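Local coordinates for protein diphosphomevalonate decarboxylase, putative (Trypanosoma brucei, PDB 2HKE) that probably catalyses the ATP-dependent decarboxylation of (R)-5-diphosphomevalonate to isopentenyl diphosphate, a step of the mevalonate pathway that supplies isoprenoid and sterol synthesis, at residues I17-K22 / T28-T33; D250-C255 / T263-D268; I39-S44 / N297-V302. The protein carries 1 engineered substitution. All blocks are in the same frame, centred on the assembly; numbering follows the deposited sequence.

Interaction 1. Residues I17-K22 / T28-T33. With SO4 (sulfate ion), chain C.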
# COMPACT_ATOMS: atom_id res chain seq x y z
N ILE A 17 3.80 7.86 5.87
CA ILE A 17 5.19 8.26 5.92
C ILE A 17 5.88 7.40 4.89
O ILE A 17 5.90 6.16 4.95
CB ILE A 17 5.83 8.22 7.32
CG1 ILE A 17 5.15 9.31 8.20
CG2 ILE A 17 7.39 8.46 7.19
CD1 ILE A 17 5.49 9.16 9.65
N LYS A 18 6.36 8.07 3.86
CA LYS A 18 6.75 7.39 2.63
C LYS A 18 8.07 6.62 2.58
O LYS A 18 9.10 7.09 3.05
CB LYS A 18 6.75 8.40 1.51
CG LYS A 18 5.43 9.19 1.37
CD LYS A 18 4.30 8.26 0.98
CE LYS A 18 3.01 9.00 0.65
NZ LYS A 18 1.89 8.05 0.22
N TYR A 19 8.02 5.46 1.92
CA TYR A 19 9.19 4.74 1.48
C TYR A 19 9.57 5.31 0.09
O TYR A 19 8.81 5.23 -0.83
CB TYR A 19 8.86 3.26 1.38
CG TYR A 19 9.77 2.38 0.52
CD1 TYR A 19 11.15 2.43 0.66
CD2 TYR A 19 9.23 1.45 -0.37
CE1 TYR A 19 11.97 1.62 -0.11
CE2 TYR A 19 10.03 0.61 -1.12
CZ TYR A 19 11.38 0.71 -1.01
OH TYR A 19 12.16 -0.13 -1.74
N TRP A 20 10.77 5.90 -0.04
CA TRP A 20 11.24 6.37 -1.31
C TRP A 20 12.75 6.45 -1.22
O TRP A 20 13.29 7.42 -0.76
CB TRP A 20 10.62 7.71 -1.68
CG TRP A 20 10.79 8.07 -3.14
CD1 TRP A 20 11.56 9.06 -3.65
CD2 TRP A 20 10.07 7.51 -4.21
NE1 TRP A 20 11.43 9.10 -5.03
CE2 TRP A 20 10.50 8.16 -5.39
CE3 TRP A 20 9.13 6.48 -4.31
CZ2 TRP A 20 10.02 7.81 -6.63
CZ3 TRP A 20 8.67 6.13 -5.59
CH2 TRP A 20 9.13 6.79 -6.72
N GLY A 21 13.40 5.35 -1.61
CA GLY A 21 14.83 5.22 -1.62
C GLY A 21 15.37 4.02 -0.86
O GLY A 21 15.01 3.79 0.32
N LYS A 22 16.27 3.29 -1.52
CA LYS A 22 17.07 2.26 -0.88
C LYS A 22 18.48 2.77 -0.56
O LYS A 22 19.13 3.41 -1.41
CB LYS A 22 17.15 1.02 -1.77
CG LYS A 22 15.78 0.40 -2.09
CD LYS A 22 15.89 -0.66 -3.15
CE LYS A 22 14.58 -1.29 -3.64
NZ LYS A 22 13.70 -0.32 -4.25
N THR A 28 19.50 -5.03 -3.40
CA THR A 28 19.11 -6.43 -3.55
C THR A 28 18.34 -6.89 -2.36
O THR A 28 17.27 -7.54 -2.52
CB THR A 28 20.34 -7.32 -3.75
OG1 THR A 28 21.02 -6.89 -4.92
CG2 THR A 28 19.95 -8.77 -3.90
N LEU A 29 18.87 -6.59 -1.18
CA LEU A 29 18.18 -6.90 0.10
C LEU A 29 16.94 -6.06 0.37
O LEU A 29 16.13 -6.48 1.20
CB LEU A 29 19.12 -6.82 1.30
CG LEU A 29 20.23 -7.89 1.29
CD1 LEU A 29 21.19 -7.59 2.40
CD2 LEU A 29 19.65 -9.30 1.45
N ILE A 30 16.76 -4.93 -0.34
CA ILE A 30 15.59 -4.04 -0.14
C ILE A 30 15.66 -3.43 1.28
O ILE A 30 14.83 -3.67 2.17
CB ILE A 30 14.23 -4.74 -0.45
CG1 ILE A 30 14.31 -5.66 -1.71
CG2 ILE A 30 13.09 -3.70 -0.54
CD1 ILE A 30 14.74 -4.93 -2.98
N LEU A 31 16.67 -2.58 1.47
CA LEU A 31 16.93 -1.90 2.73
C LEU A 31 16.75 -0.40 2.47
O LEU A 31 17.39 0.16 1.57
CB LEU A 31 18.36 -2.18 3.26
CG LEU A 31 18.80 -3.62 3.18
CD1 LEU A 31 20.23 -3.73 3.69
CD2 LEU A 31 17.87 -4.47 4.00
N PRO A 32 15.81 0.23 3.18
CA PRO A 32 15.42 1.57 2.80
C PRO A 32 16.30 2.64 3.44
O PRO A 32 17.00 2.35 4.43
CB PRO A 32 14.01 1.64 3.30
CG PRO A 32 14.02 0.84 4.55
CD PRO A 32 15.01 -0.27 4.29
N THR A 33 16.28 3.86 2.89
CA THR A 33 16.98 4.99 3.52
C THR A 33 16.32 5.50 4.80
O THR A 33 16.96 6.17 5.60
CB THR A 33 17.08 6.18 2.54
OG1 THR A 33 15.78 6.48 1.99
CG2 THR A 33 17.97 5.85 1.41
S SO4 C . 10.56 -1.94 -4.40
O1 SO4 C . 11.70 -1.63 -5.23
O2 SO4 C . 9.61 -0.84 -4.43
O3 SO4 C . 9.89 -3.14 -4.89
O4 SO4 C . 10.99 -2.13 -3.01

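Interaction 2. Residues D250-C255 / T263-D268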
# COMPACT_ATOMS: atom_id res chain seq x y z
N ASP A 250 5.63 16.28 -0.05
CA ASP A 250 7.09 16.15 -0.15
C ASP A 250 7.52 15.12 -1.20
O ASP A 250 8.48 15.37 -1.96
CB ASP A 250 7.74 15.85 1.20
CG ASP A 250 7.83 17.05 2.15
OD1 ASP A 250 7.50 18.21 1.77
OD2 ASP A 250 8.28 16.84 3.32
N LEU A 251 6.83 13.98 -1.28
CA LEU A 251 7.17 13.00 -2.29
C LEU A 251 6.93 13.55 -3.69
O LEU A 251 7.75 13.35 -4.61
CB LEU A 251 6.35 11.74 -2.08
CG LEU A 251 6.53 10.62 -3.09
CD1 LEU A 251 8.02 10.23 -3.21
CD2 LEU A 251 5.70 9.37 -2.69
N GLN A 252 5.85 14.31 -3.86
CA GLN A 252 5.61 14.92 -5.18
C GLN A 252 6.73 15.95 -5.48
O GLN A 252 7.18 16.04 -6.64
CB GLN A 252 4.20 15.53 -5.30
CG GLN A 252 3.13 14.43 -5.44
CD GLN A 252 1.73 14.93 -5.33
OE1 GLN A 252 1.48 16.03 -4.77
NE2 GLN A 252 0.79 14.12 -5.82
N GLU A 253 7.17 16.69 -4.49
CA GLU A 253 8.24 17.68 -4.70
C GLU A 253 9.56 16.99 -4.97
O GLU A 253 10.36 17.47 -5.82
CB GLU A 253 8.34 18.66 -3.55
CG GLU A 253 9.22 19.86 -3.91
CD GLU A 253 9.46 20.84 -2.74
OE1 GLU A 253 8.90 20.63 -1.64
OE2 GLU A 253 10.25 21.81 -2.95
N ILE A 254 9.81 15.89 -4.27
CA ILE A 254 11.00 15.08 -4.55
C ILE A 254 11.02 14.62 -5.98
O ILE A 254 12.03 14.74 -6.68
CB ILE A 254 11.11 13.90 -3.58
CG1 ILE A 254 11.53 14.42 -2.20
CG2 ILE A 254 12.18 12.93 -4.09
CD1 ILE A 254 11.24 13.48 -1.06
N CYS A 255 9.90 14.08 -6.44
CA CYS A 255 9.79 13.62 -7.82
C CYS A 255 10.01 14.79 -8.79
O CYS A 255 10.67 14.64 -9.81
CB CYS A 255 8.46 12.94 -8.03
SG CYS A 255 8.48 11.26 -7.27
N THR A 263 7.00 12.44 -12.87
CA THR A 263 5.64 12.94 -12.68
C THR A 263 4.67 11.78 -12.66
O THR A 263 4.46 11.10 -13.68
CB THR A 263 5.20 13.86 -13.85
OG1 THR A 263 6.20 14.88 -14.01
CG2 THR A 263 3.84 14.47 -13.55
N TYR A 264 4.06 11.54 -11.50
CA TYR A 264 3.01 10.56 -11.44
C TYR A 264 1.63 11.20 -11.30
O TYR A 264 0.63 10.54 -11.54
CB TYR A 264 3.27 9.65 -10.23
CG TYR A 264 4.54 8.86 -10.32
CD1 TYR A 264 4.79 8.03 -11.40
CD2 TYR A 264 5.48 8.91 -9.29
CE1 TYR A 264 5.99 7.26 -11.45
CE2 TYR A 264 6.64 8.16 -9.34
CZ TYR A 264 6.88 7.31 -10.40
OH TYR A 264 8.06 6.58 -10.41
N ALA A 265 1.58 12.44 -10.82
CA ALA A 265 0.32 13.15 -10.59
C ALA A 265 -0.20 13.73 -11.90
O ALA A 265 0.58 14.08 -12.78
CB ALA A 265 0.53 14.22 -9.63
N THR A 266 -1.52 13.80 -12.02
CA THR A 266 -2.19 14.47 -13.13
C THR A 266 -2.87 15.71 -12.60
O THR A 266 -2.88 15.96 -11.40
CB THR A 266 -3.25 13.58 -13.70
OG1 THR A 266 -4.27 13.37 -12.70
CG2 THR A 266 -2.67 12.23 -14.19
N GLU A 267 -3.52 16.47 -13.47
CA GLU A 267 -4.21 17.66 -12.95
C GLU A 267 -5.42 17.25 -12.10
O GLU A 267 -5.90 18.04 -11.29
CB GLU A 267 -4.65 18.56 -14.07
CG GLU A 267 -3.47 19.34 -14.75
CD GLU A 267 -2.77 20.32 -13.82
OE1 GLU A 267 -3.42 20.89 -12.89
OE2 GLU A 267 -1.52 20.54 -14.00
N ASP A 268 -5.97 16.07 -12.36
CA ASP A 268 -7.04 15.55 -11.47
C ASP A 268 -6.49 15.33 -10.05
O ASP A 268 -7.15 15.72 -9.07
CB ASP A 268 -7.59 14.24 -11.97
CG ASP A 268 -8.50 14.38 -13.16
OD1 ASP A 268 -9.01 15.47 -13.43
OD2 ASP A 268 -8.68 13.36 -13.83

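Interaction 3. Residues I39-S44 / N297-V302. With SO4 (sulfate ion), chain E.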
# COMPACT_ATOMS: atom_id res chain seq x y z
N ILE A 39 -0.99 2.31 6.87
CA ILE A 39 -2.23 1.70 7.34
C ILE A 39 -2.52 0.52 6.44
O ILE A 39 -2.58 0.62 5.21
CB ILE A 39 -3.41 2.70 7.28
CG1 ILE A 39 -3.18 3.89 8.20
CG2 ILE A 39 -4.78 2.02 7.66
CD1 ILE A 39 -4.31 4.86 8.21
N THR A 40 -2.79 -0.62 7.06
CA THR A 40 -3.20 -1.77 6.32
C THR A 40 -4.70 -1.68 5.98
O THR A 40 -5.49 -1.36 6.85
CB THR A 40 -2.95 -3.00 7.19
OG1 THR A 40 -1.58 -3.01 7.59
CG2 THR A 40 -3.31 -4.26 6.43
N LEU A 41 -5.06 -1.95 4.75
CA LEU A 41 -6.44 -1.85 4.31
C LEU A 41 -7.12 -3.23 4.50
O LEU A 41 -6.44 -4.24 4.72
CB LEU A 41 -6.51 -1.46 2.85
CG LEU A 41 -6.09 -0.03 2.52
CD1 LEU A 41 -6.96 0.28 1.22
CD2 LEU A 41 -6.35 0.92 3.63
N SER A 42 -8.45 -3.24 4.42
CA SER A 42 -9.22 -4.47 4.33
C SER A 42 -8.89 -5.27 3.09
O SER A 42 -8.61 -4.71 2.04
CB SER A 42 -10.72 -4.16 4.33
OG SER A 42 -11.46 -5.37 4.30
N ALA A 43 -8.94 -6.61 3.22
CA ALA A 43 -8.81 -7.51 2.09
C ALA A 43 -10.15 -7.72 1.39
O ALA A 43 -10.27 -8.60 0.57
CB ALA A 43 -8.24 -8.87 2.55
N SER A 44 -11.17 -6.95 1.75
CA SER A 44 -12.41 -7.02 0.99
C SER A 44 -12.85 -5.61 0.61
O SER A 44 -12.83 -4.71 1.45
CB SER A 44 -13.48 -7.79 1.79
OG SER A 44 -14.44 -6.92 2.38
N ASN A 297 -3.66 8.18 -8.15
CA ASN A 297 -4.83 7.92 -7.28
C ASN A 297 -4.67 8.67 -5.98
O ASN A 297 -3.56 8.77 -5.45
CB ASN A 297 -4.96 6.44 -6.94
CG ASN A 297 -5.18 5.55 -8.14
OD1 ASN A 297 -5.71 5.95 -9.15
ND2 ASN A 297 -4.78 4.27 -7.99
N CYS A 298 -5.78 9.17 -5.47
CA CYS A 298 -5.81 9.91 -4.25
C CYS A 298 -6.39 9.05 -3.12
O CYS A 298 -7.61 8.74 -3.06
CB CYS A 298 -6.65 11.14 -4.43
SG CYS A 298 -6.62 12.28 -3.02
N PHE A 299 -5.51 8.70 -2.19
CA PHE A 299 -5.95 8.03 -0.97
C PHE A 299 -6.44 9.12 -0.06
O PHE A 299 -5.98 10.28 -0.15
CB PHE A 299 -4.81 7.26 -0.38
CG PHE A 299 -4.61 5.93 -1.03
CD1 PHE A 299 -3.87 5.82 -2.20
CD2 PHE A 299 -5.23 4.80 -0.51
CE1 PHE A 299 -3.72 4.56 -2.82
CE2 PHE A 299 -5.08 3.53 -1.09
CZ PHE A 299 -4.31 3.43 -2.25
N LEU A 300 -7.44 8.81 0.76
CA LEU A 300 -8.02 9.80 1.65
C LEU A 300 -8.15 9.16 2.99
O LEU A 300 -8.50 7.97 3.06
CB LEU A 300 -9.41 10.21 1.18
CG LEU A 300 -9.43 10.92 -0.15
CD1 LEU A 300 -10.82 10.80 -0.77
CD2 LEU A 300 -8.99 12.41 0.00
N PHE A 301 -7.91 9.92 4.03
CA PHE A 301 -8.18 9.47 5.39
C PHE A 301 -9.23 10.39 5.98
O PHE A 301 -9.16 11.63 5.80
CB PHE A 301 -6.94 9.55 6.24
CG PHE A 301 -5.78 8.79 5.69
CD1 PHE A 301 -5.84 7.41 5.52
CD2 PHE A 301 -4.63 9.44 5.34
CE1 PHE A 301 -4.76 6.70 5.01
CE2 PHE A 301 -3.53 8.72 4.81
CZ PHE A 301 -3.61 7.34 4.67
N VAL A 302 -10.16 9.82 6.72
CA VAL A 302 -11.26 10.59 7.27
C VAL A 302 -11.84 9.79 8.42
O VAL A 302 -11.76 8.56 8.40
CB VAL A 302 -12.35 10.82 6.18
CG1 VAL A 302 -12.95 9.50 5.70
CG2 VAL A 302 -13.45 11.79 6.67
S SO4 E . -10.14 -7.55 6.77
O1 SO4 E . -9.17 -7.93 5.74
O2 SO4 E . -11.39 -7.22 6.08
O3 SO4 E . -10.39 -8.75 7.58
O4 SO4 E . -9.86 -6.37 7.61

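Interaction 1. Residues I17-K22 / T28-T33
Tyr19 crosses Pro32 at about a right angle, its CD1 4.0 Å from Pro32 CB. With CG swung anti to the backbone N (chi1 161°), the ring carries its hydroxyl out past Ile30 CG2 to a bound sulfate, where Tyr19 OH donates to O4 at 2.6 Å, the oxygen lying in the plane of the ring. Trp20 turns the other way, its indole N-H bonded to Ser206. Gly21 sits at phi 126°, psi 131°, where a CB would jam against the preceding carbonyl O, so glycine is called for. It supplies the backbone link: Thr33 N binds Gly21 O at 2.9 Å, nearly straight at the hydrogen but well above the carbonyl plane. Lys22 CA lies 3.2 Å from Leu31 O, a CA-H...O contact. The lysine side chain runs alongside Ile30, with Lys22 CE 3.7 Å from Ile30 CD1, and bends at the last torsion so that Lys22 NZ reaches sulfate O1 at 2.6 Å and also donates to Tyr19 OH at 3.0 Å. Arg77, Ser144, Gly145 and Thr200 complete the site. The sulfate, probably from the crystallisation liquor, may mark a substrate phosphate site, and the lysine would probably strengthen Tyr19 OH as a donor.

Interaction 2. Residues D250-C255 / T263-D268
Cys255 and Tyr264 form the close-packed half of this contact. The CB of Cys255 points toward the loop, and the first torsion (chi1 -76°) sets SG anti to the carbonyl carbon, which brings Cys255 SG to 4.2 Å from Tyr264 CE2. Measured to the middle of the Tyr264 ring, the Cys255 sulfur is 5.2 Å away and 65° off the normal, an oblique sulfur-aromatic contact. Tyr264 OH is hydrogen-bonded to Val197 O, which helps to fix the ring's orientation, and Cys255 is buried, covered by Tyr264 and by the indole of Trp20.

One turn back along the helix, the partly exposed Gln252 makes a slighter contact. It reaches out on an extended chain, and what meets the loop is its amide nitrogen, with Gln252 NE2 3.8 Å from Ala265 CB. Ala265 is itself buried and its CB points toward the helix, but the two side chains touch at a single point, and the amide makes only van der Waals contact with that methyl. The two halves therefore differ in burial and in the number of groups that cover them, not in how near the atoms come.

Beyond Ala265 the chain enters the next helix. Thr266 is its N-cap: Ser269 OG bonds back to Thr266 N, and the Thr266 side chain in turn caps a backbone N in the first turn, as in a capping box. The contact lies where the loop after helix 237-256 leads into helix 267-283; helix 213-234 touches Ile254, and Tyr270 of the second helix touches Ala265.

Interaction 3. Residues I39-S44 / N297-V302
Ile39 and Phe301 meet side chain to side chain, reaching for each other from opposite directions. Starting at Ile39 CB, which faces strand 298-303, the long branch leaves with CG1 anti to the carbonyl carbon (chi1 -63°) and stays extended (chi2 -179°). None of CB, CG1 and CG2 bears closely on the strand; the terminal methyl does the touching, with Ile39 CD1 3.7 Å from Phe301 CE1 and 4.0 Å from Phe301 CD1. It comes in obliquely to the ring. Two residues on, Leu41 makes a looser, differently aimed contact, its CD1 lying near the plane of the Phe299 ring, 4.4 Å from Phe299 CE2 at the edge. The interface between the segments is therefore apolar and held by these two pairs. Past Leu41 the chain turns polar: Ser42 OG accepts from Ser44 N at 3.0 Å, an ST turn, and gives its own proton to a sulfate oxygen, O2, at 2.6 Å, while Ala43 N bonds sulfate O1 at 2.9 Å; Cys366 N also binds this sulfate. Ile14 of strand 5-15 touches both phenylalanines, and Phe240 of helix 237-256 meets Phe301 edge-to-face. The contact packs strand 36-40 of the N-terminal sheet against strand 298-303 of the C-terminal one.

Overall arrangement
From the N terminus, interaction 1 comes first: residues 17-22 fold back on 28-33 and close a short loop between strands 5-15 and 36-40. Interaction 3 opens directly afterwards at 39-44 and closes only at 297-302, some 250 residues later, joining the N-terminal and C-terminal sheets. Within that long span lies interaction 2, a local closure between helix 237-256 and the loop leading into helix 267-283. Interaction 1 is finished before either begins, yet it touches interaction 2 in space through Trp20, another tie between the N-terminal and C-terminal domains. Interaction 3 stays separate, its nearest atoms about 7 Å from interaction 1 and about 6 Å from interaction 2.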